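Local coordinates for putative transcriptional regulator protein (Vibrio parahaemolyticus, PDB 3ER6) that probably regulates transcription through sequence-specific DNA binding, represented here by its DJ-1/PfpI-like domain without the AraC-type helix-turn-helix region, at residues G108-A113 with N162-S167; V12-T17 with V48-R53; I83-E88 with S136-L141. The protein carries 1 engineered substitution. All coordinates share one frame; numbering follows the deposited sequence. Where two conformers were deposited one is given.

Interaction 1. Residues G108-A113 with N162-S167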
loop_
_atom_site.group_PDB
_atom_site.type_symbol
_atom_site.label_atom_id
_atom_site.label_comp_id
_atom_site.label_asym_id
_atom_site.label_seq_id
_atom_site.Cartn_x
_atom_site.Cartn_y
_atom_site.Cartn_z
ATOM N N GLY A 108 4.828 14.094 23.038
ATOM C CA GLY A 108 3.506 13.473 23.077
ATOM C C GLY A 108 2.859 13.091 21.746
ATOM O O GLY A 108 1.703 12.649 21.722
ATOM N N SER A 109 3.589 13.244 20.641
ATOM C CA SER A 109 3.095 12.757 19.331
ATOM C C SER A 109 2.805 11.267 19.421
ATOM O O SER A 109 3.551 10.539 20.081
ATOM C CB SER A 109 4.190 12.988 18.236
ATOM O OG SER A 109 4.287 14.388 17.963
ATOM N N LYS A 110 1.744 10.769 18.781
ATOM C CA LYS A 110 1.679 9.318 18.586
ATOM C C LYS A 110 2.726 8.912 17.551
ATOM O O LYS A 110 2.876 9.616 16.540
ATOM C CB LYS A 110 0.292 8.837 18.150
ATOM C CG LYS A 110 -0.791 9.064 19.197
ATOM C CD LYS A 110 -2.161 8.649 18.608
ATOM C CE LYS A 110 -3.273 8.922 19.590
ATOM N NZ LYS A 110 -2.915 8.304 20.880
ATOM N N ILE A 111 3.482 7.826 17.811
ATOM C CA ILE A 111 4.530 7.354 16.901
ATOM C C ILE A 111 4.103 5.989 16.363
ATOM O O ILE A 111 3.970 4.984 17.105
ATOM C CB ILE A 111 5.924 7.220 17.577
ATOM C CG1 ILE A 111 6.299 8.443 18.443
ATOM C CG2 ILE A 111 7.052 6.865 16.564
ATOM C CD1 ILE A 111 6.416 9.817 17.628
ATOM N N VAL A 112 3.902 5.912 15.054
ATOM C CA VAL A 112 3.388 4.677 14.452
ATOM C C VAL A 112 4.496 4.170 13.544
ATOM O O VAL A 112 4.899 4.877 12.608
ATOM C CB VAL A 112 2.118 4.946 13.565
ATOM C CG1 VAL A 112 1.632 3.606 12.968
ATOM C CG2 VAL A 112 0.968 5.663 14.362
ATOM N N ALA A 113 5.018 2.982 13.817
ATOM C CA ALA A 113 6.159 2.463 13.085
ATOM C C ALA A 113 5.685 1.196 12.400
ATOM O O ALA A 113 5.103 0.323 13.066
ATOM C CB ALA A 113 7.346 2.129 14.041
ATOM N N ASN A 162 2.424 5.706 23.789
ATOM C CA ASN A 162 2.021 6.329 22.528
ATOM C C ASN A 162 2.750 5.835 21.318
ATOM O O ASN A 162 2.755 6.524 20.284
ATOM C CB ASN A 162 2.179 7.842 22.602
ATOM C CG ASN A 162 0.922 8.478 23.016
ATOM O OD1 ASN A 162 -0.152 8.229 22.423
ATOM N ND2 ASN A 162 1.001 9.276 24.062
ATOM N N VAL A 163 3.375 4.673 21.445
ATOM C CA VAL A 163 4.135 4.098 20.338
ATOM C C VAL A 163 3.334 2.895 19.822
ATOM O O VAL A 163 2.988 1.980 20.582
ATOM C CB VAL A 163 5.582 3.664 20.776
ATOM C CG1 VAL A 163 6.363 3.069 19.580
ATOM C CG2 VAL A 163 6.313 4.830 21.414
ATOM N N TYR A 164 3.052 2.884 18.531
ATOM C CA TYR A 164 2.263 1.831 17.878
ATOM C C TYR A 164 3.137 1.121 16.870
ATOM O O TYR A 164 3.680 1.759 15.959
ATOM C CB TYR A 164 1.069 2.462 17.101
ATOM C CG TYR A 164 0.121 3.236 17.961
ATOM C CD1 TYR A 164 -1.168 2.732 18.228
ATOM C CD2 TYR A 164 0.485 4.474 18.484
ATOM C CE1 TYR A 164 -2.082 3.444 18.998
ATOM C CE2 TYR A 164 -0.411 5.205 19.308
ATOM C CZ TYR A 164 -1.676 4.663 19.563
ATOM O OH TYR A 164 -2.542 5.357 20.353
ATOM N N LEU A 165 3.275 -0.184 17.010
ATOM C CA LEU A 165 4.074 -0.970 16.141
ATOM C C LEU A 165 3.206 -1.932 15.306
ATOM O O LEU A 165 2.338 -2.661 15.842
ATOM C CB LEU A 165 5.083 -1.859 16.931
ATOM C CG LEU A 165 6.012 -1.212 17.984
ATOM C CD1 LEU A 165 6.940 -2.312 18.568
ATOM C CD2 LEU A 165 6.847 -0.054 17.382
ATOM N N SER A 166 3.463 -1.969 13.997
ATOM C CA SER A 166 2.726 -2.882 13.129
ATOM C C SER A 166 3.748 -3.546 12.124
ATOM O O SER A 166 4.263 -2.878 11.230
ATOM C CB SER A 166 1.588 -2.154 12.392
ATOM O OG SER A 166 0.997 -3.062 11.443
ATOM N N SER A 167 4.053 -4.836 12.321
ATOM C CA SER A 167 5.026 -5.591 11.488
ATOM C C SER A 167 4.747 -5.504 9.981
ATOM O O SER A 167 5.638 -5.271 9.189
ATOM C CB SER A 167 5.024 -7.079 11.864
ATOM O OG SER A 167 5.555 -7.225 13.154
#
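Lys110 and Tyr164 lie obliquely across one another on the same side of two neighbouring strands. The lysine leaves with CG beside its backbone N, runs extended through CE, and bends only at the last torsion (chi4 -52°), which turns the ammonium back to the far end of the tyrosine. NZ donates to Tyr164 OH at 3.0 Å. It also donates to Asn162 OD1 at 3.2 Å, arriving nearly along the C=O axis, so the asparagine's side-chain carbonyl acts as a second acceptor for the same ammonium. Nearer the backbone, the aliphatic stem rests against the ring, with Lys110 CB 3.9 Å from Tyr164 CE2. Ile111 O lies at the ring's edge, in its plane. A long residue with a greasy shaft and a charged tip suits this place. Glu182 forms a salt bridge with NZ and hydrogen-bonds to Tyr164 OH, which probably stabilises the charged ammonium.

Along the backbone the strands run parallel, 14° apart. Asn162 O receives Ile111 N at 2.9 Å, and Ile111 O receives Tyr164 N at 2.7 Å. Tyr164 O then takes Ala113 N at 2.8 Å, before Ala113 O takes Ser166 N at 3.0 Å. On the opposite face Ala113 CB meets Leu165 CD2 at 4.0 Å, the small residue suiting a crowded core.

Strand 110-114 also bonds to strand 77-80, and strand 163-166 to the antiparallel strand 157-160. Helix 173-184 packs over the Lys110, Val112 and Tyr164 face, while helices 95-106 and 117-124 pack against the face bearing Ile111, Ala113, Val163 and Leu165.

Interaction 2. Residues V12-T17 with V48-R53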
loop_
_atom_site.group_PDB
_atom_site.type_symbol
_atom_site.label_atom_id
_atom_site.label_comp_id
_atom_site.label_asym_id
_atom_site.label_seq_id
_atom_site.Cartn_x
_atom_site.Cartn_y
_atom_site.Cartn_z
ATOM N N VAL A 12 2.124 13.390 9.973
ATOM C CA VAL A 12 3.346 13.488 9.138
ATOM C C VAL A 12 3.817 12.030 8.908
ATOM O O VAL A 12 3.858 11.204 9.858
ATOM C CB VAL A 12 4.453 14.354 9.820
ATOM C CG1 VAL A 12 5.729 14.372 8.953
ATOM C CG2 VAL A 12 3.910 15.824 10.080
ATOM N N ALA A 13 4.069 11.685 7.651
ATOM C CA ALA A 13 4.492 10.322 7.312
ATOM C C ALA A 13 5.882 10.356 6.685
ATOM O O ALA A 13 6.073 10.814 5.553
ATOM C CB ALA A 13 3.471 9.692 6.321
ATOM N N LEU A 14 6.872 9.891 7.432
ATOM C CA LEU A 14 8.221 9.793 6.952
ATOM C C LEU A 14 8.407 8.491 6.177
ATOM O O LEU A 14 8.225 7.386 6.740
ATOM C CB LEU A 14 9.175 9.801 8.149
ATOM C CG LEU A 14 10.651 9.578 7.849
ATOM C CD1 LEU A 14 11.240 10.811 7.042
ATOM C CD2 LEU A 14 11.349 9.351 9.164
ATOM N N ALA A 15 8.798 8.634 4.898
ATOM C CA ALA A 15 9.026 7.489 3.989
ATOM C C ALA A 15 10.514 7.425 3.738
ATOM O O ALA A 15 11.071 8.211 2.964
ATOM C CB ALA A 15 8.203 7.704 2.641
ATOM N N PRO A 16 11.211 6.556 4.470
ATOM C CA PRO A 16 12.643 6.543 4.337
ATOM C C PRO A 16 13.225 6.056 2.990
ATOM O O PRO A 16 14.333 6.422 2.673
ATOM C CB PRO A 16 13.089 5.622 5.468
ATOM C CG PRO A 16 12.036 5.896 6.580
ATOM C CD PRO A 16 10.728 5.903 5.706
ATOM N N THR A 17 12.504 5.242 2.227
ATOM C CA THR A 17 13.049 4.691 0.975
ATOM C C THR A 17 11.980 4.412 -0.071
ATOM O O THR A 17 10.921 3.838 0.247
ATOM C CB THR A 17 13.896 3.381 1.228
ATOM O OG1 THR A 17 14.301 2.810 -0.037
ATOM C CG2 THR A 17 13.128 2.358 1.945
ATOM N N VAL A 48 6.913 13.143 3.976
ATOM C CA VAL A 48 8.270 13.722 4.014
ATOM C C VAL A 48 9.333 12.648 3.824
ATOM O O VAL A 48 9.090 11.466 4.111
ATOM C CB VAL A 48 8.576 14.496 5.343
ATOM C CG1 VAL A 48 7.642 15.714 5.438
ATOM C CG2 VAL A 48 8.462 13.553 6.566
ATOM N N THR A 49 10.480 13.041 3.283
ATOM C CA THR A 49 11.549 12.101 3.031
ATOM C C THR A 49 12.774 12.552 3.815
ATOM O O THR A 49 12.923 13.733 4.159
ATOM C CB THR A 49 11.874 11.978 1.530
ATOM O OG1 THR A 49 12.510 13.200 1.094
ATOM C CG2 THR A 49 10.553 11.629 0.659
ATOM N N PRO A 50 13.658 11.604 4.141
ATOM C CA PRO A 50 14.738 11.901 5.074
ATOM C C PRO A 50 15.649 13.067 4.687
ATOM O O PRO A 50 16.134 13.781 5.596
ATOM C CB PRO A 50 15.540 10.586 5.166
ATOM C CG PRO A 50 14.610 9.502 4.669
ATOM C CD PRO A 50 13.700 10.213 3.618
ATOM N N ASN A 51 15.884 13.253 3.390
ATOM C CA ASN A 51 16.717 14.348 2.887
ATOM C C ASN A 51 15.838 15.353 2.138
ATOM O O ASN A 51 16.337 16.235 1.435
ATOM C CB ASN A 51 17.791 13.756 1.938
ATOM C CG ASN A 51 17.158 12.848 0.825
ATOM O OD1 ASN A 51 15.909 12.662 0.741
ATOM N ND2 ASN A 51 18.018 12.288 -0.030
ATOM N N ASN A 52 14.524 15.235 2.291
ATOM C CA ASN A 52 13.557 16.094 1.564
ATOM C C ASN A 52 13.753 16.041 0.038
ATOM O O ASN A 52 13.340 16.992 -0.698
ATOM C CB ASN A 52 13.609 17.558 2.088
ATOM C CG ASN A 52 13.423 17.642 3.604
ATOM O OD1 ASN A 52 12.423 17.160 4.120
ATOM N ND2 ASN A 52 14.378 18.274 4.321
ATOM N N ARG A 53 14.365 14.962 -0.451
ATOM C CA ARG A 53 14.477 14.752 -1.929
ATOM C C ARG A 53 13.358 13.813 -2.389
ATOM O O ARG A 53 12.782 13.136 -1.568
ATOM C CB ARG A 53 15.846 14.122 -2.289
ATOM C CG ARG A 53 17.085 14.920 -1.793
ATOM C CD ARG A 53 17.294 16.205 -2.537
ATOM N NE ARG A 53 17.601 15.897 -3.932
ATOM C CZ ARG A 53 17.325 16.692 -4.966
ATOM N NH1 ARG A 53 16.763 17.897 -4.771
ATOM N NH2 ARG A 53 17.613 16.273 -6.200
#
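Val12 starts the contact with a branched tip: CG1, anti to its backbone N, crosses obliquely to Val48 CG2 at 3.7 Å. Beta-branched valines suit both strands, because their methyls fill the sheet surface close to the backbone. Ala13 contributes its carbonyl, whose O accepts Val48 N at 2.9 Å from a donor 34° out of the carbonyl plane. Its methyl packs against Ile24 and Leu28 of helix 22-37, where a small side chain lets the helix sit close to the sheet.

Leu14 pairs with Val48 in a parallel bridge, both side chains on one face. Its CG is anti to the backbone N (chi1 175°), and CD1 touches Val48 CG2 at 3.9 Å while also reaching the start of Pro50. Strand 9-14 here belongs to the central, mostly parallel sheet of a DJ-1/PfpI-type alpha/beta domain, and 43-48 is the outermost strand on this side, linked back to 9-14 through helix 22-37 in a beta-alpha-beta crossover.

Ala15 N closes the ladder on Val48 O at 3.0 Å, nearly along the C=O axis. Its own carbonyl O instead meets a carbon, Pro50 CD, at 3.4 Å, as proline has no N-H to offer. Pro16 follows, its CA 3.6 Å from Pro50 CG.

Across from Pro16 the chain folds into a type I turn from Thr49 to Asn52; the fixed phi of Pro50 suits the turn's second position. Asn51 OD1 accepts Arg53 N in an Asx turn, and Thr49 OG1 donates to Arg53 O at 2.7 Å. Asn52, at phi 55°, a conformation asparagine tolerates well, has its side-chain amide hydrogen-bonded to Trp69 and Gln70.

Interaction 3. Residues I83-E88 with S136-L141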
loop_
_atom_site.group_PDB
_atom_site.type_symbol
_atom_site.label_atom_id
_atom_site.label_comp_id
_atom_site.label_asym_id
_atom_site.label_seq_id
_atom_site.Cartn_x
_atom_site.Cartn_y
_atom_site.Cartn_z
ATOM N N ILE A 83 12.354 0.959 6.230
ATOM C CA ILE A 83 13.698 1.367 5.875
ATOM C C ILE A 83 14.351 0.356 4.965
ATOM O O ILE A 83 15.557 0.435 4.706
ATOM C CB ILE A 83 14.597 1.715 7.144
ATOM C CG1 ILE A 83 14.757 0.507 8.111
ATOM C CG2 ILE A 83 14.038 2.933 7.901
ATOM C CD1 ILE A 83 15.918 0.755 9.211
ATOM N N GLY A 84 13.559 -0.599 4.481
ATOM C CA GLY A 84 14.106 -1.741 3.710
ATOM C C GLY A 84 14.998 -2.613 4.606
ATOM O O GLY A 84 14.661 -2.868 5.743
ATOM N N ASP A 85 16.149 -3.014 4.108
ATOM C CA ASP A 85 17.038 -3.844 4.882
ATOM C C ASP A 85 17.807 -2.988 5.856
ATOM O O ASP A 85 18.658 -2.169 5.459
ATOM C CB ASP A 85 18.008 -4.577 3.960
ATOM C CG ASP A 85 18.983 -5.490 4.723
ATOM O OD1 ASP A 85 19.032 -5.561 5.981
ATOM O OD2 ASP A 85 19.745 -6.152 4.005
ATOM N N PRO A 86 17.532 -3.191 7.147
ATOM C CA PRO A 86 18.136 -2.320 8.179
ATOM C C PRO A 86 19.657 -2.389 8.156
ATOM O O PRO A 86 20.337 -1.432 8.545
ATOM C CB PRO A 86 17.549 -2.838 9.490
ATOM C CG PRO A 86 16.225 -3.535 9.061
ATOM C CD PRO A 86 16.546 -4.141 7.686
ATOM N N LEU A 87 20.185 -3.519 7.706
ATOM C CA LEU A 87 21.637 -3.724 7.771
ATOM C C LEU A 87 22.238 -2.733 6.792
ATOM O O LEU A 87 23.327 -2.210 6.998
ATOM C CB LEU A 87 21.945 -5.162 7.352
ATOM C CG LEU A 87 23.122 -5.816 8.069
ATOM C CD1 LEU A 87 23.031 -5.571 9.583
ATOM C CD2 LEU A 87 23.178 -7.287 7.723
ATOM N N GLU A 88 21.509 -2.467 5.724
ATOM C CA GLU A 88 21.877 -1.481 4.710
ATOM C C GLU A 88 21.698 -0.041 5.239
ATOM O O GLU A 88 22.603 0.811 5.147
ATOM C CB GLU A 88 20.913 -1.667 3.557
ATOM C CG GLU A 88 21.440 -1.305 2.206
ATOM C CD GLU A 88 22.019 0.100 2.157
ATOM O OE1 GLU A 88 21.641 0.939 3.001
ATOM O OE2 GLU A 88 22.849 0.372 1.239
ATOM N N SER A 136 8.668 -12.414 10.179
ATOM C CA SER A 136 9.679 -13.459 10.114
ATOM C C SER A 136 10.869 -13.118 9.235
ATOM O O SER A 136 11.981 -13.582 9.478
ATOM C CB SER A 136 9.059 -14.780 9.624
ATOM O OG SER A 136 8.107 -15.248 10.567
ATOM N N TYR A 137 10.640 -12.324 8.190
ATOM C CA TYR A 137 11.750 -12.044 7.284
ATOM C C TYR A 137 12.889 -11.286 8.021
ATOM O O TYR A 137 14.081 -11.590 7.828
ATOM C CB TYR A 137 11.297 -11.276 6.034
ATOM C CG TYR A 137 12.419 -11.225 5.030
ATOM C CD1 TYR A 137 12.858 -12.382 4.420
ATOM C CD2 TYR A 137 13.089 -10.045 4.755
ATOM C CE1 TYR A 137 13.893 -12.364 3.517
ATOM C CE2 TYR A 137 14.139 -10.019 3.877
ATOM C CZ TYR A 137 14.533 -11.184 3.261
ATOM O OH TYR A 137 15.579 -11.164 2.393
ATOM N N PHE A 138 12.542 -10.323 8.873
ATOM C CA PHE A 138 13.582 -9.583 9.585
ATOM C C PHE A 138 13.708 -9.858 11.110
ATOM O O PHE A 138 14.444 -9.150 11.805
ATOM C CB PHE A 138 13.515 -8.068 9.271
ATOM C CG PHE A 138 14.167 -7.704 7.940
ATOM C CD1 PHE A 138 15.488 -8.072 7.682
ATOM C CD2 PHE A 138 13.483 -7.007 6.959
ATOM C CE1 PHE A 138 16.104 -7.770 6.495
ATOM C CE2 PHE A 138 14.091 -6.716 5.763
ATOM C CZ PHE A 138 15.399 -7.102 5.524
ATOM N N ALA A 139 13.018 -10.882 11.623
ATOM C CA ALA A 139 13.034 -11.116 13.070
ATOM C C ALA A 139 14.415 -11.505 13.612
ATOM O O ALA A 139 14.819 -11.077 14.723
ATOM C CB ALA A 139 12.000 -12.174 13.502
ATOM N N HIS A 140 15.145 -12.322 12.845
ATOM C CA HIS A 140 16.502 -12.679 13.270
ATOM C C HIS A 140 17.395 -11.438 13.445
ATOM O O HIS A 140 18.044 -11.253 14.463
ATOM C CB HIS A 140 17.161 -13.641 12.280
ATOM C CG HIS A 140 18.548 -14.021 12.691
ATOM N ND1 HIS A 140 18.802 -14.921 13.710
ATOM C CD2 HIS A 140 19.757 -13.567 12.281
ATOM C CE1 HIS A 140 20.108 -15.030 13.883
ATOM N NE2 HIS A 140 20.708 -14.216 13.031
ATOM N N LEU A 141 17.419 -10.585 12.427
ATOM C CA LEU A 141 18.236 -9.377 12.479
ATOM C C LEU A 141 17.842 -8.502 13.659
ATOM O O LEU A 141 18.715 -8.022 14.396
ATOM C CB LEU A 141 18.165 -8.608 11.156
ATOM C CG LEU A 141 18.986 -7.310 11.071
ATOM C CD1 LEU A 141 20.492 -7.582 11.226
ATOM C CD2 LEU A 141 18.741 -6.616 9.725
#
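An N-capped helix start, that of helix 86-89, faces the early turns of helix 136-145 in this contact. Asp85 is the N-cap: its CG lies anti to the backbone N, and OD1 accepts Leu87 N at 2.9 Å from above the carboxylate plane. Aspartate suits the site because its short side chain can reach forward to a first-turn N-H, and the helix end would probably favour its ionised form. Pro86 suits the next position, since its nitrogen has no hydrogen to satisfy.

That proline also carries the contact. Its ring and the Phe138 ring meet tip to tip, and Pro86 CD sits over the centre of the aromatic face, 3.8 Å from the centroid and 11° off the normal, a CH-pi interaction. On the other face Tyr137 CD2 stands 3.6 Å above the plane, offset toward the rim, so the phenyl is sandwiched.

The loop lies beyond strand 77-80, at the C-terminal edge of the sheet's parallel strands, the edge where catalytic members of the wider glutaminase-like clan hold their active sites. Gly84, at phi 65°, adopts a conformation easy for a residue without CB; its O is hydrogen-bonded to Thr116 OG1.

Asp85 OD1 approaches Phe138 CE1 obliquely at 3.7 Å, the carboxylate and ring planes 30° apart. One turn along, Leu141 lies against the helix start with both methyls: CD2 meets Pro86 CD at 3.9 Å, and CD1 meets Leu87 CD1 at 3.6 Å. Phe119 of helix 117-124 touches Pro86, Phe138 and Leu141, while Tyr137 packs on Gln194 of the second subunit.

How the interactions relate
Interactions 1 and 2 belong to the same central sheet: interaction 2 joins the edge strand 43-48 to strand 9-14, interaction 1 joins 110-114 to 163-166, and strand 77-80 lies between the two pairs. Their centres are about 17 Å apart. Interaction 3 lies nearer the surface, its centre about 19 Å from each of the others, yet it touches interaction 2 where Pro16 CB packs on Ile83 CG2 at 3.7 Å. Along the chain interaction 2 closes first; the segments of interactions 3 and 1 then alternate, 83-88, 108-113, 136-141, 162-167. The sheet of this DJ-1/PfpI-like domain is thus assembled from distant sequence, and interaction 3 joins the start of helix 86-89 to helix 136-145 outside it.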